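Local coordinates for citrinin polyketide synthase (Monascus purpureus, PDB 5MPT), which builds the polyketide precursor of the mycotoxin citrinin as a non-reducing synthase, and is represented here by its C-methylating methyltransferase domain, at residues V265-P270 / H289-L294; K352-V357 / R376-L381; H55-F60 / P66-A71. All blocks are in the same frame, centred on the assembly; numbering follows the deposited sequence.

Interaction 1. Residues V265-P270 / H289-L294; sequences VNIESP and HATRNL. With SAH (S-adenosyl-L-homocysteine), chain B.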
loop_
_atom_site.group_PDB
_atom_site.type_symbol
_atom_site.label_atom_id
_atom_site.label_comp_id
_atom_site.label_asym_id
_atom_site.label_seq_id
_atom_site.Cartn_x
_atom_site.Cartn_y
_atom_site.Cartn_z
ATOM N N VAL A 265 -12.967 12.994 -1.603
ATOM C CA VAL A 265 -12.076 13.694 -2.523
ATOM C C VAL A 265 -11.443 12.672 -3.450
ATOM O O VAL A 265 -10.906 11.657 -2.995
ATOM C CB VAL A 265 -10.980 14.494 -1.796
ATOM C CG1 VAL A 265 -9.974 15.066 -2.809
ATOM C CG2 VAL A 265 -11.601 15.578 -0.956
ATOM N N ASN A 266 -11.488 12.946 -4.743
ATOM C CA ASN A 266 -10.877 12.092 -5.753
ATOM C C ASN A 266 -9.540 12.694 -6.157
ATOM O O ASN A 266 -9.488 13.841 -6.631
ATOM C CB ASN A 266 -11.809 11.975 -6.956
ATOM C CG ASN A 266 -11.299 11.024 -8.015
ATOM O OD1 ASN A 266 -10.126 10.688 -8.082
ATOM N ND2 ASN A 266 -12.201 10.652 -8.919
ATOM N N ILE A 267 -8.462 11.961 -5.867
ATOM C CA ILE A 267 -7.096 12.355 -6.207
ATOM C C ILE A 267 -6.963 12.759 -7.659
ATOM O O ILE A 267 -6.157 13.645 -7.982
ATOM C CB ILE A 267 -6.130 11.205 -5.877
ATOM C CG1 ILE A 267 -6.161 10.925 -4.377
ATOM C CG2 ILE A 267 -4.709 11.492 -6.399
ATOM C CD1 ILE A 267 -5.573 9.576 -3.956
ATOM N N GLU A 268 -7.742 12.127 -8.562
ATOM C CA GLU A 268 -7.605 12.388 -9.995
ATOM C C GLU A 268 -8.289 13.675 -10.424
ATOM O O GLU A 268 -7.998 14.172 -11.519
ATOM C CB GLU A 268 -8.188 11.229 -10.825
ATOM C CG GLU A 268 -7.439 9.937 -10.609
ATOM C CD GLU A 268 -7.774 8.845 -11.612
ATOM O OE1 GLU A 268 -8.474 9.139 -12.619
ATOM O OE2 GLU A 268 -7.334 7.699 -11.394
ATOM N N SER A 269 -9.198 14.214 -9.595
ATOM C CA SER A 269 -9.964 15.404 -9.973
ATOM C C SER A 269 -9.163 16.692 -9.798
ATOM O O SER A 269 -8.373 16.828 -8.882
ATOM C CB SER A 269 -11.221 15.519 -9.125
ATOM O OG SER A 269 -12.094 14.434 -9.352
ATOM N N PRO A 270 -9.387 17.684 -10.651
ATOM C CA PRO A 270 -8.865 19.007 -10.361
ATOM C C PRO A 270 -9.420 19.508 -9.042
ATOM O O PRO A 270 -10.581 19.232 -8.690
ATOM C CB PRO A 270 -9.365 19.843 -11.545
ATOM C CG PRO A 270 -10.533 19.090 -12.044
ATOM C CD PRO A 270 -10.215 17.683 -11.869
ATOM N N HIS A 289 -0.676 5.489 -6.087
ATOM C CA HIS A 289 -0.353 4.510 -7.121
ATOM C C HIS A 289 -1.591 3.944 -7.782
ATOM O O HIS A 289 -1.489 3.441 -8.909
ATOM C CB HIS A 289 0.506 3.374 -6.565
ATOM C CG HIS A 289 -0.164 2.499 -5.556
ATOM N ND1 HIS A 289 0.301 2.405 -4.266
ATOM C CD2 HIS A 289 -1.176 1.606 -5.653
ATOM C CE1 HIS A 289 -0.421 1.524 -3.597
ATOM N NE2 HIS A 289 -1.317 1.009 -4.419
ATOM N N ALA A 290 -2.753 3.987 -7.114
ATOM C CA ALA A 290 -3.955 3.345 -7.650
ATOM C C ALA A 290 -4.644 4.196 -8.685
ATOM O O ALA A 290 -5.648 3.747 -9.263
ATOM C CB ALA A 290 -4.943 3.044 -6.516
ATOM N N THR A 291 -4.114 5.367 -8.968
ATOM C CA THR A 291 -4.759 6.249 -9.927
ATOM C C THR A 291 -4.240 5.973 -11.337
ATOM O O THR A 291 -3.242 5.276 -11.549
ATOM C CB THR A 291 -4.547 7.719 -9.548
ATOM O OG1 THR A 291 -3.163 8.087 -9.649
ATOM C CG2 THR A 291 -5.031 8.000 -8.139
ATOM N N ARG A 292 -4.915 6.583 -12.319
ATOM C CA ARG A 292 -4.618 6.308 -13.714
ATOM C C ARG A 292 -3.270 6.858 -14.140
ATOM O O ARG A 292 -2.569 6.238 -14.944
ATOM C CB ARG A 292 -5.726 6.902 -14.576
ATOM C CG ARG A 292 -7.077 6.202 -14.409
ATOM C CD ARG A 292 -8.214 6.872 -15.210
ATOM N NE ARG A 292 -9.407 6.014 -15.191
ATOM C CZ ARG A 292 -10.195 5.891 -14.123
ATOM N NH1 ARG A 292 -9.936 6.573 -13.021
ATOM N NH2 ARG A 292 -11.233 5.071 -14.132
ATOM N N ASN A 293 -2.913 8.043 -13.661
ATOM C CA ASN A 293 -1.814 8.803 -14.250
ATOM C C ASN A 293 -1.132 9.557 -13.125
ATOM O O ASN A 293 -1.751 10.402 -12.476
ATOM C CB ASN A 293 -2.324 9.755 -15.349
ATOM C CG ASN A 293 -1.203 10.597 -15.974
ATOM O OD1 ASN A 293 -0.458 11.302 -15.275
ATOM N ND2 ASN A 293 -1.094 10.541 -17.301
ATOM N N LEU A 294 0.120 9.189 -12.838
ATOM C CA LEU A 294 0.786 9.734 -11.664
ATOM C C LEU A 294 1.087 11.214 -11.826
ATOM O O LEU A 294 1.031 11.970 -10.847
ATOM C CB LEU A 294 2.063 8.950 -11.381
ATOM C CG LEU A 294 1.846 7.497 -10.975
ATOM C CD1 LEU A 294 3.173 6.874 -10.582
ATOM C CD2 LEU A 294 0.831 7.330 -9.821
HETATM N N SAH B . -4.658 4.468 3.194
HETATM C CA SAH B . -5.440 3.202 3.066
HETATM C CB SAH B . -4.703 1.964 2.568
HETATM C CG SAH B . -4.406 1.954 1.079
HETATM S SD SAH B . -5.927 1.385 0.245
HETATM C C SAH B . -6.025 2.875 4.468
HETATM O O SAH B . -7.140 2.180 4.379
HETATM O OXT SAH B . -5.504 3.180 5.512
HETATM C "C5'" SAH B . -6.139 2.614 -1.069
HETATM C "C4'" SAH B . -7.186 3.623 -0.641
HETATM O "O4'" SAH B . -7.191 4.628 -1.678
HETATM C "C3'" SAH B . -8.618 3.083 -0.541
HETATM O "O3'" SAH B . -9.182 3.617 0.653
HETATM C "C2'" SAH B . -9.298 3.634 -1.806
HETATM O "O2'" SAH B . -10.683 3.909 -1.610
HETATM C "C1'" SAH B . -8.523 4.930 -2.012
HETATM N N9 SAH B . -8.529 5.471 -3.366
HETATM C C8 SAH B . -8.426 4.791 -4.550
HETATM N N7 SAH B . -8.511 5.551 -5.616
HETATM C C5 SAH B . -8.690 6.826 -5.095
HETATM C C6 SAH B . -8.855 8.086 -5.700
HETATM N N6 SAH B . -8.907 8.281 -7.024
HETATM N N1 SAH B . -9.002 9.152 -4.890
HETATM C C2 SAH B . -8.986 8.969 -3.566
HETATM N N3 SAH B . -8.834 7.837 -2.878
HETATM C C4 SAH B . -8.694 6.790 -3.709
#

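Interaction 2. Residues K352-V357 / R376-L381; sequences KILTSV and RLIIAL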
loop_
_atom_site.group_PDB
_atom_site.type_symbol
_atom_site.label_atom_id
_atom_site.label_comp_id
_atom_site.label_asym_id
_atom_site.label_seq_id
_atom_site.Cartn_x
_atom_site.Cartn_y
_atom_site.Cartn_z
ATOM N N LYS A 352 10.913 11.263 -10.454
ATOM C CA LYS A 352 10.793 11.762 -11.822
ATOM C C LYS A 352 9.451 12.440 -12.035
ATOM O O LYS A 352 9.386 13.577 -12.517
ATOM C CB LYS A 352 10.983 10.621 -12.819
ATOM C CG LYS A 352 11.137 11.094 -14.261
ATOM C CD LYS A 352 11.133 9.937 -15.257
ATOM C CE LYS A 352 9.737 9.332 -15.424
ATOM N NZ LYS A 352 9.703 8.208 -16.405
ATOM N N ILE A 353 8.364 11.757 -11.677
ATOM C CA ILE A 353 7.036 12.342 -11.824
ATOM C C ILE A 353 6.948 13.635 -11.031
ATOM O O ILE A 353 6.542 14.679 -11.552
ATOM C CB ILE A 353 5.956 11.354 -11.359
ATOM C CG1 ILE A 353 6.019 10.045 -12.172
ATOM C CG2 ILE A 353 4.580 12.001 -11.420
ATOM C CD1 ILE A 353 5.643 10.180 -13.597
ATOM N N LEU A 354 7.297 13.563 -9.745
ATOM C CA LEU A 354 7.116 14.682 -8.827
ATOM C C LEU A 354 7.873 15.909 -9.303
ATOM O O LEU A 354 7.333 17.018 -9.308
ATOM C CB LEU A 354 7.571 14.265 -7.436
ATOM C CG LEU A 354 6.661 13.256 -6.764
ATOM C CD1 LEU A 354 7.392 12.555 -5.631
ATOM C CD2 LEU A 354 5.426 13.955 -6.237
ATOM N N THR A 355 9.109 15.720 -9.756
ATOM C CA THR A 355 9.896 16.842 -10.246
ATOM C C THR A 355 9.258 17.449 -11.491
ATOM O O THR A 355 9.219 18.677 -11.650
ATOM C CB THR A 355 11.312 16.365 -10.547
ATOM O OG1 THR A 355 11.918 15.909 -9.337
ATOM C CG2 THR A 355 12.155 17.470 -11.132
ATOM N N SER A 356 8.749 16.602 -12.382
ATOM C CA SER A 356 8.212 17.078 -13.646
ATOM C C SER A 356 6.949 17.911 -13.478
ATOM O O SER A 356 6.635 18.704 -14.370
ATOM C CB SER A 356 7.944 15.883 -14.569
ATOM O OG SER A 356 6.857 15.099 -14.104
ATOM N N VAL A 357 6.214 17.764 -12.372
ATOM C CA VAL A 357 4.979 18.517 -12.169
ATOM C C VAL A 357 5.165 19.705 -11.225
ATOM O O VAL A 357 4.187 20.384 -10.905
ATOM C CB VAL A 357 3.837 17.610 -11.688
ATOM C CG1 VAL A 357 3.675 16.440 -12.663
ATOM C CG2 VAL A 357 4.047 17.108 -10.263
ATOM N N ARG A 376 8.437 2.939 1.330
ATOM C CA ARG A 376 9.159 4.139 1.673
ATOM C C ARG A 376 8.176 5.234 2.023
ATOM O O ARG A 376 7.078 5.312 1.460
ATOM C CB ARG A 376 10.038 4.609 0.528
ATOM C CG ARG A 376 11.079 3.629 0.126
ATOM C CD ARG A 376 12.062 4.236 -0.829
ATOM N NE ARG A 376 12.821 3.198 -1.487
ATOM C CZ ARG A 376 13.952 2.665 -1.032
ATOM N NH1 ARG A 376 14.516 3.095 0.109
ATOM N NH2 ARG A 376 14.518 1.678 -1.732
ATOM N N LEU A 377 8.589 6.110 2.944
ATOM C CA LEU A 377 8.052 7.456 2.963
ATOM C C LEU A 377 8.795 8.272 1.916
ATOM O O LEU A 377 10.027 8.272 1.859
ATOM C CB LEU A 377 8.188 8.121 4.326
ATOM C CG LEU A 377 7.490 7.500 5.538
ATOM C CD1 LEU A 377 7.890 8.246 6.825
ATOM C CD2 LEU A 377 6.001 7.480 5.326
ATOM N N ILE A 378 8.041 8.958 1.085
ATOM C CA ILE A 378 8.572 9.788 0.012
ATOM C C ILE A 378 8.000 11.165 0.261
ATOM O O ILE A 378 6.774 11.357 0.255
ATOM C CB ILE A 378 8.192 9.276 -1.392
ATOM C CG1 ILE A 378 8.618 7.823 -1.586
ATOM C CG2 ILE A 378 8.832 10.135 -2.477
ATOM C CD1 ILE A 378 8.017 7.188 -2.854
ATOM N N ILE A 379 8.870 12.103 0.574
ATOM C CA ILE A 379 8.454 13.478 0.827
ATOM C C ILE A 379 8.749 14.314 -0.403
ATOM O O ILE A 379 9.781 14.125 -1.072
ATOM C CB ILE A 379 9.142 14.041 2.098
ATOM C CG1 ILE A 379 8.492 15.366 2.484
ATOM C CG2 ILE A 379 10.667 14.232 1.899
ATOM C CD1 ILE A 379 8.934 15.854 3.877
ATOM N N ALA A 380 7.840 15.251 -0.703
ATOM C CA ALA A 380 7.936 16.099 -1.886
ATOM C C ALA A 380 7.471 17.506 -1.513
ATOM O O ALA A 380 6.309 17.711 -1.147
ATOM C CB ALA A 380 7.124 15.515 -3.030
ATOM N N LEU A 381 8.395 18.443 -1.551
ATOM C CA LEU A 381 8.105 19.819 -1.188
ATOM C C LEU A 381 7.517 20.565 -2.376
ATOM O O LEU A 381 7.976 20.423 -3.519
ATOM C CB LEU A 381 9.372 20.517 -0.704
ATOM C CG LEU A 381 9.796 20.264 0.746
ATOM C CD1 LEU A 381 10.010 18.828 1.047
ATOM C CD2 LEU A 381 11.061 21.076 1.049
#

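Interaction 3. Residues H55-F60 / P66-A71; sequences HIVNAF and PIRSAA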
loop_
_atom_site.group_PDB
_atom_site.type_symbol
_atom_site.label_atom_id
_atom_site.label_comp_id
_atom_site.label_asym_id
_atom_site.label_seq_id
_atom_site.Cartn_x
_atom_site.Cartn_y
_atom_site.Cartn_z
ATOM N N HIS A 55 -1.877 -22.137 -3.139
ATOM C CA HIS A 55 -3.236 -21.779 -3.526
ATOM C C HIS A 55 -3.393 -21.747 -5.039
ATOM O O HIS A 55 -4.425 -22.158 -5.578
ATOM C CB HIS A 55 -3.601 -20.417 -2.965
ATOM C CG HIS A 55 -4.021 -20.412 -1.537
ATOM N ND1 HIS A 55 -5.076 -21.147 -1.057
ATOM C CD2 HIS A 55 -3.547 -19.707 -0.483
ATOM C CE1 HIS A 55 -5.244 -20.897 0.228
ATOM N NE2 HIS A 55 -4.326 -20.019 0.600
ATOM N N ILE A 56 -2.366 -21.288 -5.744
ATOM C CA ILE A 56 -2.422 -21.238 -7.200
ATOM C C ILE A 56 -2.468 -22.645 -7.772
ATOM O O ILE A 56 -3.283 -22.955 -8.652
ATOM C CB ILE A 56 -1.215 -20.449 -7.742
ATOM C CG1 ILE A 56 -1.346 -18.982 -7.395
ATOM C CG2 ILE A 56 -1.107 -20.631 -9.254
ATOM C CD1 ILE A 56 -0.051 -18.253 -7.424
ATOM N N VAL A 57 -1.617 -23.535 -7.249
ATOM C CA VAL A 57 -1.593 -24.905 -7.722
ATOM C C VAL A 57 -2.964 -25.552 -7.533
ATOM O O VAL A 57 -3.499 -26.198 -8.442
ATOM C CB VAL A 57 -0.498 -25.706 -7.000
ATOM C CG1 VAL A 57 -0.687 -27.186 -7.290
ATOM C CG2 VAL A 57 0.875 -25.280 -7.458
ATOM N N ASN A 58 -3.569 -25.336 -6.361
ATOM C CA ASN A 58 -4.904 -25.859 -6.106
ATOM C C ASN A 58 -5.927 -25.319 -7.096
ATOM O O ASN A 58 -6.791 -26.067 -7.558
ATOM C CB ASN A 58 -5.323 -25.534 -4.676
ATOM C CG ASN A 58 -4.629 -26.381 -3.660
ATOM O OD1 ASN A 58 -4.045 -27.428 -3.986
ATOM N ND2 ASN A 58 -4.694 -25.955 -2.397
ATOM N N ALA A 59 -5.876 -24.017 -7.401
ATOM C CA ALA A 59 -6.816 -23.435 -8.352
ATOM C C ALA A 59 -6.624 -24.024 -9.748
ATOM O O ALA A 59 -7.590 -24.296 -10.474
ATOM C CB ALA A 59 -6.644 -21.908 -8.351
ATOM N N PHE A 60 -5.371 -24.204 -10.145
ATOM C CA PHE A 60 -5.062 -24.756 -11.451
ATOM C C PHE A 60 -5.620 -26.171 -11.598
ATOM O O PHE A 60 -6.241 -26.518 -12.621
ATOM C CB PHE A 60 -3.547 -24.729 -11.618
ATOM C CG PHE A 60 -3.035 -23.461 -12.197
ATOM C CD1 PHE A 60 -3.610 -22.236 -11.865
ATOM C CD2 PHE A 60 -1.985 -23.479 -13.095
ATOM C CE1 PHE A 60 -3.158 -21.073 -12.431
ATOM C CE2 PHE A 60 -1.521 -22.292 -13.648
ATOM C CZ PHE A 60 -2.105 -21.108 -13.326
ATOM N N PRO A 66 -3.399 -30.301 -14.600
ATOM C CA PRO A 66 -2.888 -31.338 -13.693
ATOM C C PRO A 66 -1.461 -31.078 -13.237
ATOM O O PRO A 66 -0.600 -31.956 -13.281
ATOM C CB PRO A 66 -2.979 -32.602 -14.551
ATOM C CG PRO A 66 -2.716 -32.088 -15.915
ATOM C CD PRO A 66 -3.415 -30.780 -15.996
ATOM N N ILE A 67 -1.206 -29.849 -12.798
ATOM C CA ILE A 67 0.159 -29.433 -12.519
ATOM C C ILE A 67 0.755 -30.268 -11.392
ATOM O O ILE A 67 1.957 -30.554 -11.393
ATOM C CB ILE A 67 0.174 -27.912 -12.232
ATOM C CG1 ILE A 67 1.583 -27.437 -11.874
ATOM C CG2 ILE A 67 -0.839 -27.553 -11.151
ATOM C CD1 ILE A 67 1.770 -25.901 -11.991
ATOM N N ARG A 68 -0.068 -30.705 -10.440
ATOM C CA ARG A 68 0.467 -31.443 -9.307
ATOM C C ARG A 68 1.020 -32.795 -9.736
ATOM O O ARG A 68 1.987 -33.281 -9.151
ATOM C CB ARG A 68 -0.607 -31.617 -8.236
ATOM C CG ARG A 68 -0.030 -32.013 -6.890
ATOM C CD ARG A 68 -1.100 -32.415 -5.903
ATOM N NE ARG A 68 -2.331 -31.655 -6.079
ATOM C CZ ARG A 68 -2.549 -30.447 -5.577
ATOM N NH1 ARG A 68 -1.606 -29.835 -4.863
ATOM N NH2 ARG A 68 -3.715 -29.855 -5.797
ATOM N N SER A 69 0.434 -33.410 -10.761
ATOM C CA SER A 69 0.828 -34.746 -11.183
ATOM C C SER A 69 1.597 -34.764 -12.495
ATOM O O SER A 69 2.039 -35.837 -12.925
ATOM C CB SER A 69 -0.413 -35.625 -11.296
ATOM O OG SER A 69 -1.388 -35.019 -12.128
ATOM N N ALA A 70 1.781 -33.613 -13.130
ATOM C CA ALA A 70 2.406 -33.562 -14.443
ATOM C C ALA A 70 3.867 -33.973 -14.364
ATOM O O ALA A 70 4.583 -33.629 -13.415
ATOM C CB ALA A 70 2.309 -32.149 -15.021
ATOM N N ALA A 71 4.316 -34.697 -15.382
ATOM C CA ALA A 71 5.698 -35.134 -15.432
ATOM C C ALA A 71 6.595 -33.993 -15.898
ATOM O O ALA A 71 6.136 -32.967 -16.405
ATOM C CB ALA A 71 5.843 -36.336 -16.359
#

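Interaction 1. Residues V265-P270 / H289-L294
At the adenine end of the S-adenosyl-L-homocysteine pocket, in the Rossmann-like methyltransferase domain, Glu-268 joins Thr-291 and Arg-292 to link the loops that follow strands 260-264 and 279-285. The carboxylate of Glu-268 divides its two oxygens between the backbone and the side chain of Arg-292. OE2 accepts the backbone N of Arg-292 at 2.8 Å, which reaches it from well above the carboxylate plane, while OE1 takes Arg-292 NH1 at 3.0 Å, from the syn side but tilted out of that plane, to form a salt bridge. Carboxylate and guanidinium planes stand 82° apart, so this pair is not the flat, two-pronged kind; of the guanidinium nitrogens only NH1 donates to the acid. On its way the Glu-268 side chain runs antiparallel alongside that of Thr-291, bringing OE2 to 3.3 Å from Thr-291 CB. The Thr-291 hydroxyl is engaged elsewhere, with Ser-297 and the carbonyl of Val-288, and its methyl CG2 is left to meet Ile-267 CG2 at 3.9 Å, the two side chains crossing nearly at right angles.

The type I turn that carries Glu-268, Asn-266 to Ser-269, also reads the adenine. Ile-267 N donates to N1 of the ligand at 3.0 Å, and Ile-267 CD1 lies over one face of the base, close to its C2-N1 side. Asn-266, with CG anti to its own N (chi1 -176°), extends OD1 to the exocyclic amine N6 at 2.9 Å. At the start of 289-294, in a short 3-10 segment, lies the catalytic His-289, hydrogen-bonded to the catalytic Glu-315. The Asn-266 side chain also makes an Asx turn: OD1, already holding N6, accepts Glu-268 N at 2.8 Å from 41° above the amide plane.

Interaction 2. Residues K352-V357 / R376-L381
Apolar contact carries this interface, and Leu-354 supplies all of it from the helix side. Its two methyls straddle the single methyl of Ala-380, with Leu-354 CD1 and CD2 each 3.9 Å from Ala-380 CB. CD1 additionally leans along the strand to Ile-378 CG2, at 4.2 Å, a looser approach. The isobutyl group is aimed at the strand by a first torsion of -70°, which sets CG anti to the carbonyl carbon, and the backbones stay well apart, with the CA atoms of Leu-354 and Ala-380 7.1 Å from each other. Only about 101 Å² is buried between the segments, but all three touching residues are buried in the protein. Tyr-359 packs on both Leu-354 and Ala-380, and Val-362 of strand 361-364 adds a further apolar neighbour to Leu-354.

The alternation of the strand decides which residues take part. Ile-378 and Ala-380 point at the helix, whereas Ile-379 between them points to the other face of the sheet and meets Phe-310 and Leu-312. This is the sheet of a class I methyltransferase, with strand order 3-2-1-4-5-7-6; strand 375-381 is its antiparallel member, lying between 309-316 and 361-364, and helix 347-356 packs against one face. The side chain of Ile-378 comes within about 4 Å of that of the catalytic Glu-315.

The polar bonds run beside the interface: the strand bonds to its neighbours in the sheet, as in Ile-378 with Leu-313 and Ile-379 with Asp-363, while the helix bonds within itself. In its last turn Ser-356 N binds Lys-352 O at 3.1 Å, and Ser-356 OG folds back (chi1 70°) to donate to Ile-353 O at 2.6 Å, tilted 24° from the carbonyl plane. That carbonyl also receives a weak bond from Val-357 N, at 3.2 Å.

Interaction 3. Residues H55-F60 / P66-A71
Ile-67 CG2 sits between two side chains of helix 40-62, 3.9 Å from Val-57 CG1 and 3.9 Å from Phe-60 CB. With CG1 of Ile-67 anti to the backbone N (chi1 178°), the branch methyl CG2 falls between that N and the carbonyl carbon and faces the helix. Beside this apolar contact, Arg-68 bends at its third torsion to bring the guanidinium back over the helix. NH2 donates to Asn-58 OD1 at 3.0 Å and 158°; the bond lies in the carbonyl plane and at the guanidinium edge. Val-57 CG1 meanwhile covers one guanidinium face, 3.7 Å from Arg-68 NH1.

Further out, Ile-56 CG2 lies 3.8 Å above the Phe-60 ring, near its rim, and Tyr-93 of helix 86-98 meets the ring as well. The loop backbone is held at Arg-68 N by Glu-61 and at Ile-67 O by Arg-111 of strand 108-111. Far from the cofactor site, the contact thus folds the chain after helix 40-62 back onto that helix before strand 75-76, within the helix-turn-helix family domain, whose small three-stranded antiparallel sheet is reminiscent of a winged helix.

In the fold
Running from the N terminus, the three contacts come in series, and none nests within or crosses another. Interaction 3 closes first, over a gap of five residues, and fixes the exit of helix 40-62 in the helix-turn-helix part. Interaction 1 then bridges 18 residues that include strand 279-285, joining two loops at the cofactor end of the sheet. Interaction 2 spans another 18 residues, including strand 361-364, and joins helix 347-356 to strand 375-381. Interactions 1 and 2 abut, Leu-294 O lying 3.6 Å from Ile-353 CG2, and belong to one methyltransferase core. Interaction 3 is remote, its centre about 39 Å from that of interaction 1 and about 43 Å from that of interaction 2.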